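Local coordinates for protein anaerobically-induced outer membrane porin OprE (Pseudomonas aeruginosa, PDB 4FRX) that probably acts as a porin, forming a beta-barrel channel through which small solutes would cross the bacterial outer membrane, at residues L19-I24 with W41-I46; V329-F334 with Q423-L428; T341-Y346 with I363-D368; Q377-R382 with A405-G410. All blocks are in the same frame, centred on the assembly; numbering follows the deposited sequence.

Interaction 1: residues L19-I24 with W41-I46; sequences LRNFYI and WGQGFI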
# COMPACT_ATOMS: atom_id res chain seq x y z
N LEU A 19 9.03 2.07 -17.59
CA LEU A 19 9.34 3.47 -17.77
C LEU A 19 8.11 4.17 -17.25
O LEU A 19 7.00 3.83 -17.66
CB LEU A 19 9.53 3.80 -19.26
CG LEU A 19 10.65 3.05 -19.97
CD1 LEU A 19 10.71 3.45 -21.44
CD2 LEU A 19 11.97 3.33 -19.30
N ARG A 20 8.30 5.09 -16.32
CA ARG A 20 7.17 5.79 -15.72
C ARG A 20 7.36 7.29 -15.77
O ARG A 20 8.25 7.84 -15.13
CB ARG A 20 6.97 5.36 -14.26
CG ARG A 20 5.71 5.96 -13.61
CD ARG A 20 5.60 5.61 -12.12
NE ARG A 20 5.34 4.18 -11.94
CZ ARG A 20 5.34 3.56 -10.76
NH1 ARG A 20 5.57 4.26 -9.65
NH2 ARG A 20 5.11 2.26 -10.67
N ASN A 21 6.51 7.97 -16.52
CA ASN A 21 6.56 9.42 -16.50
C ASN A 21 5.46 9.90 -15.57
O ASN A 21 4.28 9.65 -15.82
CB ASN A 21 6.39 9.98 -17.91
CG ASN A 21 6.65 11.47 -17.97
OD1 ASN A 21 5.75 12.26 -17.77
ND2 ASN A 21 7.90 11.84 -18.24
N PHE A 22 5.85 10.57 -14.48
CA PHE A 22 4.94 10.89 -13.38
C PHE A 22 4.86 12.38 -13.08
O PHE A 22 5.85 13.01 -12.71
CB PHE A 22 5.35 10.14 -12.10
CG PHE A 22 4.41 10.35 -10.95
CD1 PHE A 22 3.28 9.56 -10.80
CD2 PHE A 22 4.66 11.35 -10.01
CE1 PHE A 22 2.40 9.77 -9.74
CE2 PHE A 22 3.79 11.57 -8.96
CZ PHE A 22 2.65 10.77 -8.82
N TYR A 23 3.66 12.92 -13.23
CA TYR A 23 3.43 14.32 -12.96
C TYR A 23 2.42 14.44 -11.81
O TYR A 23 1.41 13.75 -11.80
CB TYR A 23 2.88 14.99 -14.21
CG TYR A 23 2.43 16.40 -13.96
CD1 TYR A 23 3.34 17.45 -13.95
CD2 TYR A 23 1.09 16.68 -13.71
CE1 TYR A 23 2.92 18.75 -13.71
CE2 TYR A 23 0.67 17.97 -13.47
CZ TYR A 23 1.58 18.99 -13.47
OH TYR A 23 1.13 20.27 -13.23
N ILE A 24 2.70 15.29 -10.83
CA ILE A 24 1.72 15.55 -9.79
C ILE A 24 1.58 17.04 -9.47
O ILE A 24 2.58 17.77 -9.39
CB ILE A 24 2.01 14.72 -8.50
CG1 ILE A 24 0.91 14.94 -7.45
CG2 ILE A 24 3.35 15.06 -7.89
CD1 ILE A 24 1.03 13.99 -6.26
N TRP A 41 7.49 16.73 -11.35
CA TRP A 41 7.47 15.97 -12.60
C TRP A 41 8.77 15.18 -12.74
O TRP A 41 9.86 15.73 -12.63
CB TRP A 41 7.33 16.92 -13.78
CG TRP A 41 7.04 16.28 -15.09
CD1 TRP A 41 6.51 15.02 -15.31
CD2 TRP A 41 7.24 16.85 -16.39
NE1 TRP A 41 6.39 14.80 -16.66
CE2 TRP A 41 6.82 15.90 -17.34
CE3 TRP A 41 7.74 18.09 -16.83
CZ2 TRP A 41 6.90 16.14 -18.72
CZ3 TRP A 41 7.81 18.32 -18.20
CH2 TRP A 41 7.39 17.35 -19.12
N GLY A 42 8.66 13.88 -12.96
CA GLY A 42 9.83 13.05 -13.09
C GLY A 42 9.72 11.94 -14.12
O GLY A 42 8.61 11.52 -14.51
N GLN A 43 10.87 11.47 -14.57
CA GLN A 43 10.93 10.28 -15.40
C GLN A 43 11.56 9.18 -14.56
O GLN A 43 12.63 9.37 -13.99
CB GLN A 43 11.79 10.52 -16.64
CG GLN A 43 11.89 9.30 -17.50
CD GLN A 43 10.54 8.87 -17.99
OE1 GLN A 43 9.77 9.70 -18.47
NE2 GLN A 43 10.23 7.57 -17.87
N GLY A 44 10.89 8.04 -14.48
CA GLY A 44 11.37 6.95 -13.64
C GLY A 44 11.75 5.73 -14.47
O GLY A 44 11.17 5.49 -15.53
N PHE A 45 12.72 4.97 -13.97
CA PHE A 45 13.17 3.76 -14.64
C PHE A 45 13.21 2.69 -13.57
O PHE A 45 13.86 2.86 -12.53
CB PHE A 45 14.57 3.94 -15.23
CG PHE A 45 14.71 5.11 -16.16
CD1 PHE A 45 14.89 6.39 -15.65
CD2 PHE A 45 14.71 4.94 -17.54
CE1 PHE A 45 15.05 7.50 -16.49
CE2 PHE A 45 14.86 6.04 -18.39
CZ PHE A 45 15.03 7.32 -17.86
N ILE A 46 12.50 1.60 -13.82
CA ILE A 46 12.40 0.52 -12.85
C ILE A 46 12.83 -0.74 -13.56
O ILE A 46 12.12 -1.25 -14.42
CB ILE A 46 10.96 0.37 -12.34
CG1 ILE A 46 10.51 1.67 -11.67
CG2 ILE A 46 10.86 -0.84 -11.41
CD1 ILE A 46 9.02 1.94 -11.79
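Asn21 links Trp41 and Gln43 through its side-chain amide. Trp41 NE1 donates to Asn21 OD1 at 2.8 Å, nearly straight and in the indole plane, while Asn21 ND2 donates to Gln43 OE1 at 2.9 Å, with the acceptor in the plane of the Asn21 amide. Asn21 CG stands anti to the backbone N (chi1 -171°), which sets the amide over the neighbouring strand. Gln43 bends at chi2, and its NE2 turns back to Gly44 O, which Arg20 N meets from the opposite face of the carbonyl.

Among the apolar contacts, Tyr23 presents its edge to the face of the Trp41 five-membered ring in a T-shaped pair, with planes at 80°, and Leu19 CD2 packs on Phe45 CD2 at 3.6 Å. Phe45 also touches a bound detergent, consistent with an outward, membrane-facing surface. On the other face Ile46 CD1 lies over the guanidinium of Arg20, whose salt bridge is to Asp135.

The backbones pair through Arg20 with Gly44 and Phe22 with Gly42, two bonds each; Gly44 N to Arg20 O is the shortest at 2.7 Å. This is an antiparallel beta hairpin of an outer-membrane barrel of the OprD family.

Interaction 2: residues V329-F334 with Q423-L428; sequences VQIGKF and QDENRL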
# COMPACT_ATOMS: atom_id res chain seq x y z
N VAL A 329 -7.41 5.75 -0.18
CA VAL A 329 -7.69 6.33 -1.49
C VAL A 329 -6.59 7.33 -1.86
O VAL A 329 -5.48 7.26 -1.33
CB VAL A 329 -9.10 6.96 -1.54
CG1 VAL A 329 -10.16 5.86 -1.42
CG2 VAL A 329 -9.30 7.96 -0.40
N GLN A 330 -6.87 8.24 -2.79
CA GLN A 330 -5.78 9.00 -3.40
C GLN A 330 -5.13 9.97 -2.42
O GLN A 330 -3.91 10.11 -2.39
CB GLN A 330 -6.25 9.72 -4.68
CG GLN A 330 -5.15 10.50 -5.37
CD GLN A 330 -5.60 11.17 -6.65
OE1 GLN A 330 -6.62 10.78 -7.24
NE2 GLN A 330 -4.84 12.17 -7.10
N ILE A 331 -5.95 10.64 -1.62
CA ILE A 331 -5.42 11.59 -0.66
C ILE A 331 -5.55 11.05 0.76
O ILE A 331 -4.54 10.82 1.43
CB ILE A 331 -6.09 12.98 -0.77
CG1 ILE A 331 -5.77 13.61 -2.14
CG2 ILE A 331 -5.64 13.89 0.37
CD1 ILE A 331 -6.46 14.97 -2.38
N GLY A 332 -6.79 10.81 1.19
CA GLY A 332 -7.03 10.40 2.57
C GLY A 332 -7.02 8.90 2.76
O GLY A 332 -6.94 8.14 1.79
N LYS A 333 -7.08 8.46 4.02
CA LYS A 333 -7.21 7.04 4.32
C LYS A 333 -8.38 6.75 5.26
O LYS A 333 -8.69 5.59 5.53
CB LYS A 333 -5.91 6.47 4.91
CG LYS A 333 -4.69 6.62 4.00
CD LYS A 333 -3.45 5.99 4.63
CE LYS A 333 -2.18 6.30 3.81
NZ LYS A 333 -2.27 5.79 2.41
N PHE A 334 -9.03 7.81 5.73
CA PHE A 334 -10.18 7.70 6.65
C PHE A 334 -9.90 6.73 7.81
O PHE A 334 -10.74 5.92 8.18
CB PHE A 334 -11.45 7.30 5.88
CG PHE A 334 -11.84 8.30 4.83
CD1 PHE A 334 -11.10 8.41 3.66
CD2 PHE A 334 -12.90 9.15 5.04
CE1 PHE A 334 -11.42 9.36 2.69
CE2 PHE A 334 -13.24 10.10 4.08
CZ PHE A 334 -12.50 10.21 2.91
N GLN A 423 -7.60 19.97 0.06
CA GLN A 423 -6.55 19.59 -0.88
C GLN A 423 -7.20 19.08 -2.16
O GLN A 423 -8.17 18.31 -2.11
CB GLN A 423 -5.67 18.50 -0.23
CG GLN A 423 -4.53 17.96 -1.08
CD GLN A 423 -3.57 17.07 -0.29
OE1 GLN A 423 -3.63 17.00 0.93
NE2 GLN A 423 -2.69 16.38 -1.01
N ASP A 424 -6.69 19.53 -3.30
CA ASP A 424 -7.03 18.96 -4.60
C ASP A 424 -5.73 18.47 -5.22
O ASP A 424 -4.69 19.12 -5.08
CB ASP A 424 -7.66 20.01 -5.52
CG ASP A 424 -9.07 20.39 -5.11
OD1 ASP A 424 -9.76 19.56 -4.48
OD2 ASP A 424 -9.50 21.52 -5.43
N GLU A 425 -5.79 17.34 -5.91
CA GLU A 425 -4.59 16.72 -6.44
C GLU A 425 -4.86 16.12 -7.81
O GLU A 425 -5.90 15.49 -8.04
CB GLU A 425 -4.09 15.64 -5.46
CG GLU A 425 -2.80 14.95 -5.85
CD GLU A 425 -2.45 13.82 -4.89
OE1 GLU A 425 -2.08 14.12 -3.73
OE2 GLU A 425 -2.55 12.65 -5.28
N ASN A 426 -3.93 16.34 -8.74
CA ASN A 426 -3.96 15.68 -10.03
C ASN A 426 -2.70 14.87 -10.21
O ASN A 426 -1.61 15.36 -9.89
CB ASN A 426 -4.06 16.69 -11.18
CG ASN A 426 -5.44 17.32 -11.28
OD1 ASN A 426 -6.40 16.66 -11.67
ND2 ASN A 426 -5.54 18.59 -10.91
N ARG A 427 -2.85 13.65 -10.71
CA ARG A 427 -1.71 12.89 -11.20
C ARG A 427 -1.89 12.57 -12.68
O ARG A 427 -2.99 12.25 -13.14
CB ARG A 427 -1.52 11.60 -10.42
CG ARG A 427 -1.38 11.78 -8.94
CD ARG A 427 -1.18 10.43 -8.26
NE ARG A 427 -1.48 10.49 -6.84
CZ ARG A 427 -1.51 9.43 -6.04
NH1 ARG A 427 -1.25 8.22 -6.54
NH2 ARG A 427 -1.80 9.57 -4.76
N LEU A 428 -0.80 12.67 -13.42
CA LEU A 428 -0.76 12.23 -14.80
C LEU A 428 0.38 11.23 -14.91
O LEU A 428 1.53 11.56 -14.59
CB LEU A 428 -0.52 13.42 -15.73
CG LEU A 428 -1.67 14.43 -15.69
CD1 LEU A 428 -1.36 15.66 -16.52
CD2 LEU A 428 -2.96 13.76 -16.18
O HOH W 1 -1.76 11.93 -2.21
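Ile331 and Glu425 mark the closest backbone approach, with CA atoms 7.8 Å apart, too far for strand pairing: residues 329-334 form an irregular loop lying against strand 423-428. The arrangement is that of a porin barrel with a loop folded onto its wall, and side chains carry most of the contact, joined by a water held on the Gln330 carbonyl.

Glu425 OE2 is the focus. Arg427, from the same strand, grips this one oxygen side-on with NE and NH2 in a salt bridge, NE at 2.9 Å. From the loop, Gln330 NE2 adds a third bond at 3.0 Å, with the acceptor exactly in its amide plane. Gln330 reaches that far because CG is anti to the backbone N (chi1 -179°) and the chain stays extended. On the way its CG passes over one face of the Arg427 guanidinium, 3.5 Å from NH2. Three donors on one oxygen would tend to keep Glu425 ionised.

Ile331 supplies the apolar part: CD1 rests on Glu425 CB at 3.9 Å, and CG2 sits beside the amide of Gln423. The loop is also held by Glu381, which accepts from the backbone N of Ile331 and Gly332. The second carboxylate oxygen, Glu425 OE1, accepts from a water at 2.7 Å, and the same water donates to Gln330 O at 2.8 Å.

Interaction 3: residues T341-Y346 with I363-D368; sequences TWQVRY and IYLSGD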
# COMPACT_ATOMS: atom_id res chain seq x y z
N THR A 341 -17.07 5.48 7.99
CA THR A 341 -16.98 5.96 6.62
C THR A 341 -17.88 5.14 5.70
O THR A 341 -17.78 3.92 5.67
CB THR A 341 -15.53 5.88 6.10
OG1 THR A 341 -14.66 6.59 7.00
CG2 THR A 341 -15.40 6.49 4.72
N TRP A 342 -18.77 5.80 4.96
CA TRP A 342 -19.48 5.13 3.89
C TRP A 342 -18.89 5.53 2.53
O TRP A 342 -18.27 6.58 2.40
CB TRP A 342 -20.99 5.40 3.94
CG TRP A 342 -21.42 6.83 3.74
CD1 TRP A 342 -21.67 7.75 4.71
CD2 TRP A 342 -21.71 7.48 2.49
NE1 TRP A 342 -22.09 8.94 4.15
CE2 TRP A 342 -22.11 8.80 2.79
CE3 TRP A 342 -21.65 7.09 1.15
CZ2 TRP A 342 -22.46 9.72 1.80
CZ3 TRP A 342 -22.00 8.02 0.16
CH2 TRP A 342 -22.40 9.31 0.50
N GLN A 343 -19.07 4.68 1.54
CA GLN A 343 -18.53 4.98 0.23
C GLN A 343 -19.37 4.37 -0.87
O GLN A 343 -20.03 3.35 -0.67
CB GLN A 343 -17.09 4.48 0.11
CG GLN A 343 -16.96 2.96 0.17
CD GLN A 343 -15.53 2.51 -0.01
OE1 GLN A 343 -15.12 2.10 -1.10
NE2 GLN A 343 -14.76 2.58 1.06
N VAL A 344 -19.36 5.02 -2.02
CA VAL A 344 -19.97 4.48 -3.21
C VAL A 344 -18.97 4.51 -4.35
O VAL A 344 -18.16 5.44 -4.45
CB VAL A 344 -21.27 5.24 -3.60
CG1 VAL A 344 -22.30 5.06 -2.50
CG2 VAL A 344 -20.99 6.71 -3.82
N ARG A 345 -19.00 3.48 -5.18
CA ARG A 345 -18.06 3.36 -6.28
C ARG A 345 -18.80 3.14 -7.59
O ARG A 345 -19.81 2.45 -7.61
CB ARG A 345 -17.15 2.15 -6.06
CG ARG A 345 -16.31 2.22 -4.80
CD ARG A 345 -15.35 1.05 -4.75
NE ARG A 345 -14.56 1.11 -3.53
CZ ARG A 345 -13.44 0.43 -3.32
NH1 ARG A 345 -12.96 -0.37 -4.27
NH2 ARG A 345 -12.80 0.56 -2.17
N TYR A 346 -18.29 3.73 -8.66
CA TYR A 346 -18.77 3.42 -10.00
C TYR A 346 -17.60 3.26 -10.96
O TYR A 346 -16.65 4.04 -10.95
CB TYR A 346 -19.73 4.47 -10.56
CG TYR A 346 -20.12 4.15 -11.98
CD1 TYR A 346 -20.99 3.10 -12.26
CD2 TYR A 346 -19.58 4.86 -13.05
CE1 TYR A 346 -21.33 2.77 -13.56
CE2 TYR A 346 -19.92 4.54 -14.36
CZ TYR A 346 -20.80 3.50 -14.61
OH TYR A 346 -21.14 3.18 -15.91
N ILE A 363 -14.96 7.14 -6.95
CA ILE A 363 -15.38 6.73 -5.62
C ILE A 363 -15.62 7.99 -4.81
O ILE A 363 -14.91 9.00 -4.95
CB ILE A 363 -14.31 5.85 -4.94
CG1 ILE A 363 -14.71 5.53 -3.49
CG2 ILE A 363 -12.94 6.53 -5.00
CD1 ILE A 363 -13.84 4.49 -2.83
N TYR A 364 -16.66 7.95 -4.01
CA TYR A 364 -16.92 9.06 -3.11
C TYR A 364 -16.93 8.47 -1.72
O TYR A 364 -17.55 7.42 -1.51
CB TYR A 364 -18.28 9.69 -3.43
CG TYR A 364 -18.63 10.78 -2.45
CD1 TYR A 364 -18.14 12.07 -2.61
CD2 TYR A 364 -19.43 10.51 -1.34
CE1 TYR A 364 -18.45 13.07 -1.71
CE2 TYR A 364 -19.73 11.50 -0.43
CZ TYR A 364 -19.24 12.77 -0.62
OH TYR A 364 -19.56 13.75 0.29
N LEU A 365 -16.24 9.11 -0.78
CA LEU A 365 -16.22 8.64 0.61
C LEU A 365 -16.59 9.76 1.58
O LEU A 365 -16.21 10.92 1.39
CB LEU A 365 -14.84 8.08 0.99
CG LEU A 365 -14.16 7.06 0.08
CD1 LEU A 365 -13.31 7.80 -0.96
CD2 LEU A 365 -13.31 6.08 0.88
N SER A 366 -17.31 9.40 2.63
CA SER A 366 -17.74 10.39 3.62
C SER A 366 -17.52 9.81 5.01
O SER A 366 -18.12 8.79 5.35
CB SER A 366 -19.21 10.74 3.39
OG SER A 366 -19.63 11.74 4.29
N GLY A 367 -16.65 10.45 5.78
CA GLY A 367 -16.29 10.00 7.11
C GLY A 367 -16.84 10.91 8.19
O GLY A 367 -16.86 12.12 8.05
N ASP A 368 -17.31 10.33 9.29
CA ASP A 368 -17.74 11.17 10.41
C ASP A 368 -17.45 10.53 11.74
O ASP A 368 -16.85 9.47 11.79
CB ASP A 368 -19.20 11.59 10.29
CG ASP A 368 -20.17 10.45 10.51
OD1 ASP A 368 -19.78 9.27 10.37
OD2 ASP A 368 -21.33 10.74 10.84
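Ile363 CD1 packs tightly against the joined ends of two side chains of the facing strand, 3.2 Å from Gln343 OE1 and 3.5 Å from Arg345 NE. That oxygen is the target of a side-on grip: Arg345 NE donates to Gln343 OE1 at 2.7 Å, almost along the C=O axis, and NH2 comes to the same atom on a lone pair, both in the guanidinium plane. With the rest of its chain extended, Gln343 carries CG in the crowded position between the backbone N and the carbonyl carbon (chi1 66°), which sets its side chain alongside that of Leu365, NE2 next to CD2. NE2 is satisfied by Ile326 O. Thr341 and Leu365 complete this face, covered by Phe334 and Val329 of an inward-folded loop.

Between the two faces runs a regular antiparallel hairpin of the porin barrel. Trp342 with Ser366 and Val344 with Tyr364 are hydrogen-bonded pairs, each joined by two backbone bonds; Thr341 with Gly367, Gln343 with Leu365 and Arg345 with Ile363 are non-hydrogen-bonded pairs.

The other face is looser, and Trp342 and Val344 on it are exposed. Trp342 leans across to the facing strand and lies with one ring face over Ser366 CB, a CH-pi contact of 3.8 Å to the centroid of its five-membered ring. Its far corner, CH2, meets the edge of the Tyr364 ring 3.6 Å from CE2, the two planes set obliquely at 47°. Val344 CG2 touches Tyr364 by its CB, at 4.0 Å; the two side chains lie side by side, and that of Tyr364 also touches Arg382 of the next strand.

Interaction 4: residues Q377-R382 with A405-G410; sequences QSEWER and ASFRSG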
# COMPACT_ATOMS: atom_id res chain seq x y z
N GLN A 377 -15.77 15.32 14.25
CA GLN A 377 -15.49 15.98 12.97
C GLN A 377 -15.79 15.07 11.77
O GLN A 377 -15.95 13.85 11.92
CB GLN A 377 -14.04 16.44 12.92
CG GLN A 377 -13.84 17.96 13.10
CD GLN A 377 -14.15 18.50 14.49
OE1 GLN A 377 -14.38 17.75 15.42
NE2 GLN A 377 -14.15 19.81 14.62
N SER A 378 -15.86 15.67 10.59
CA SER A 378 -16.14 14.91 9.37
C SER A 378 -15.19 15.28 8.24
O SER A 378 -14.48 16.27 8.31
CB SER A 378 -17.60 15.12 8.93
OG SER A 378 -17.84 16.48 8.65
N GLU A 379 -15.20 14.47 7.18
CA GLU A 379 -14.36 14.71 6.01
C GLU A 379 -14.92 13.90 4.85
O GLU A 379 -15.64 12.91 5.05
CB GLU A 379 -12.90 14.34 6.28
CG GLU A 379 -12.67 12.86 6.57
CD GLU A 379 -11.27 12.56 7.09
OE1 GLU A 379 -10.95 11.37 7.29
OE2 GLU A 379 -10.49 13.51 7.32
N TRP A 380 -14.59 14.30 3.63
CA TRP A 380 -15.03 13.57 2.47
C TRP A 380 -14.02 13.66 1.35
O TRP A 380 -13.22 14.59 1.32
CB TRP A 380 -16.42 14.04 1.99
CG TRP A 380 -16.50 15.48 1.53
CD1 TRP A 380 -16.93 16.55 2.26
CD2 TRP A 380 -16.18 15.98 0.22
NE1 TRP A 380 -16.89 17.69 1.49
CE2 TRP A 380 -16.43 17.37 0.24
CE3 TRP A 380 -15.69 15.39 -0.95
CZ2 TRP A 380 -16.22 18.17 -0.88
CZ3 TRP A 380 -15.48 16.20 -2.06
CH2 TRP A 380 -15.74 17.57 -2.01
N GLU A 381 -14.03 12.67 0.47
CA GLU A 381 -13.15 12.67 -0.68
C GLU A 381 -13.87 12.13 -1.92
O GLU A 381 -14.67 11.20 -1.83
CB GLU A 381 -11.86 11.85 -0.40
CG GLU A 381 -10.88 11.80 -1.61
CD GLU A 381 -9.46 11.36 -1.26
OE1 GLU A 381 -9.04 11.47 -0.09
OE2 GLU A 381 -8.74 10.89 -2.16
N ARG A 382 -13.59 12.74 -3.07
CA ARG A 382 -14.07 12.20 -4.33
C ARG A 382 -12.87 11.99 -5.24
O ARG A 382 -12.12 12.94 -5.50
CB ARG A 382 -15.08 13.16 -4.99
CG ARG A 382 -15.59 12.71 -6.36
CD ARG A 382 -16.69 13.66 -6.90
NE ARG A 382 -17.77 13.85 -5.94
CZ ARG A 382 -17.89 14.99 -5.27
NH1 ARG A 382 -17.00 15.97 -5.47
NH2 ARG A 382 -18.87 15.20 -4.39
N ALA A 405 -8.27 13.97 -7.34
CA ALA A 405 -8.90 13.85 -6.03
C ALA A 405 -9.27 15.21 -5.45
O ALA A 405 -8.52 16.18 -5.59
CB ALA A 405 -7.96 13.08 -5.06
N SER A 406 -10.43 15.28 -4.80
CA SER A 406 -10.80 16.44 -3.98
C SER A 406 -11.05 15.94 -2.58
O SER A 406 -11.82 15.00 -2.39
CB SER A 406 -12.07 17.11 -4.51
OG SER A 406 -11.82 17.82 -5.70
N PHE A 407 -10.42 16.59 -1.60
CA PHE A 407 -10.45 16.18 -0.21
C PHE A 407 -10.76 17.40 0.64
O PHE A 407 -10.13 18.45 0.51
CB PHE A 407 -9.10 15.55 0.18
CG PHE A 407 -9.00 15.21 1.64
CD1 PHE A 407 -9.57 14.06 2.15
CD2 PHE A 407 -8.36 16.08 2.52
CE1 PHE A 407 -9.49 13.75 3.51
CE2 PHE A 407 -8.27 15.78 3.87
CZ PHE A 407 -8.84 14.61 4.36
N ARG A 408 -11.76 17.27 1.50
CA ARG A 408 -12.13 18.36 2.39
C ARG A 408 -12.29 17.79 3.79
O ARG A 408 -12.99 16.78 3.99
CB ARG A 408 -13.45 18.99 1.95
CG ARG A 408 -13.48 19.40 0.49
CD ARG A 408 -12.73 20.69 0.25
NE ARG A 408 -12.88 21.14 -1.13
CZ ARG A 408 -12.02 20.86 -2.10
NH1 ARG A 408 -10.94 20.13 -1.85
NH2 ARG A 408 -12.24 21.32 -3.33
N SER A 409 -11.65 18.44 4.76
CA SER A 409 -11.60 17.93 6.13
C SER A 409 -11.74 19.04 7.16
O SER A 409 -11.75 20.22 6.82
CB SER A 409 -10.28 17.18 6.35
OG SER A 409 -10.31 16.44 7.56
N GLY A 410 -11.87 18.66 8.43
CA GLY A 410 -11.98 19.63 9.51
C GLY A 410 -13.39 20.13 9.77
O GLY A 410 -14.37 19.50 9.36
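Glu379 OE2 takes bonds from two groups: Ser409 OG donates to it at 2.9 Å on the anti lone pair, and Arg336 from a loop makes a salt bridge with the same oxygen. Phe407 adds a contact at its ring edge, CZ lying 3.6 Å from Glu379 OE2. A second acid, Glu381, whose oxygens are engaged by backbone N-H groups at Ile331 and Gly332, sets its OE1 3.5 Å from Phe407 CD1, with carboxylate and ring planes nearly perpendicular at 83°. Asp383 lies close to Glu381, which may raise the affinity of the pair for a proton.

The opposite face carries the Trp380 and Arg408 side chains, which run side by side. Trp380 CG is placed between the backbone N and the carbonyl carbon (chi1 63°), turning the indole over the next strand, and Arg408 CG comes to 3.3 Å from CZ2 over one ring face. Bent at chi2, Arg408 carries its guanidinium onward to a salt bridge with Asp424.

Trp380 with Arg408 and Arg382 with Ser406 are antiparallel hydrogen-bonded pairs. In the porin barrel this hairpin is flanked by strand 358-370, bonded to Glu379 and Glu381, and by strand 423-434, bonded to Ala405 and Phe407.

From the N terminus, interaction 1 closes a hairpin, with 16 residues between its segments, before the other three begin. Interaction 2 opens in the loop at 329-334 and spans 88 residues to the last strand; interactions 3 and 4, both hairpins, follow one another inside that span, and no contacts cross. Strand 358-370 bonds to strand 377-389, joining interaction 3 to interaction 4, and strand 399-409 bonds to 423-434, joining interaction 4 to interaction 2. Strand 423-434 then pairs with 17-28, where Tyr23 N bonds to Leu428 O, closing the barrel between its first and last strands. The loop at 329-334 also touches interaction 3, bridging it to the last strand.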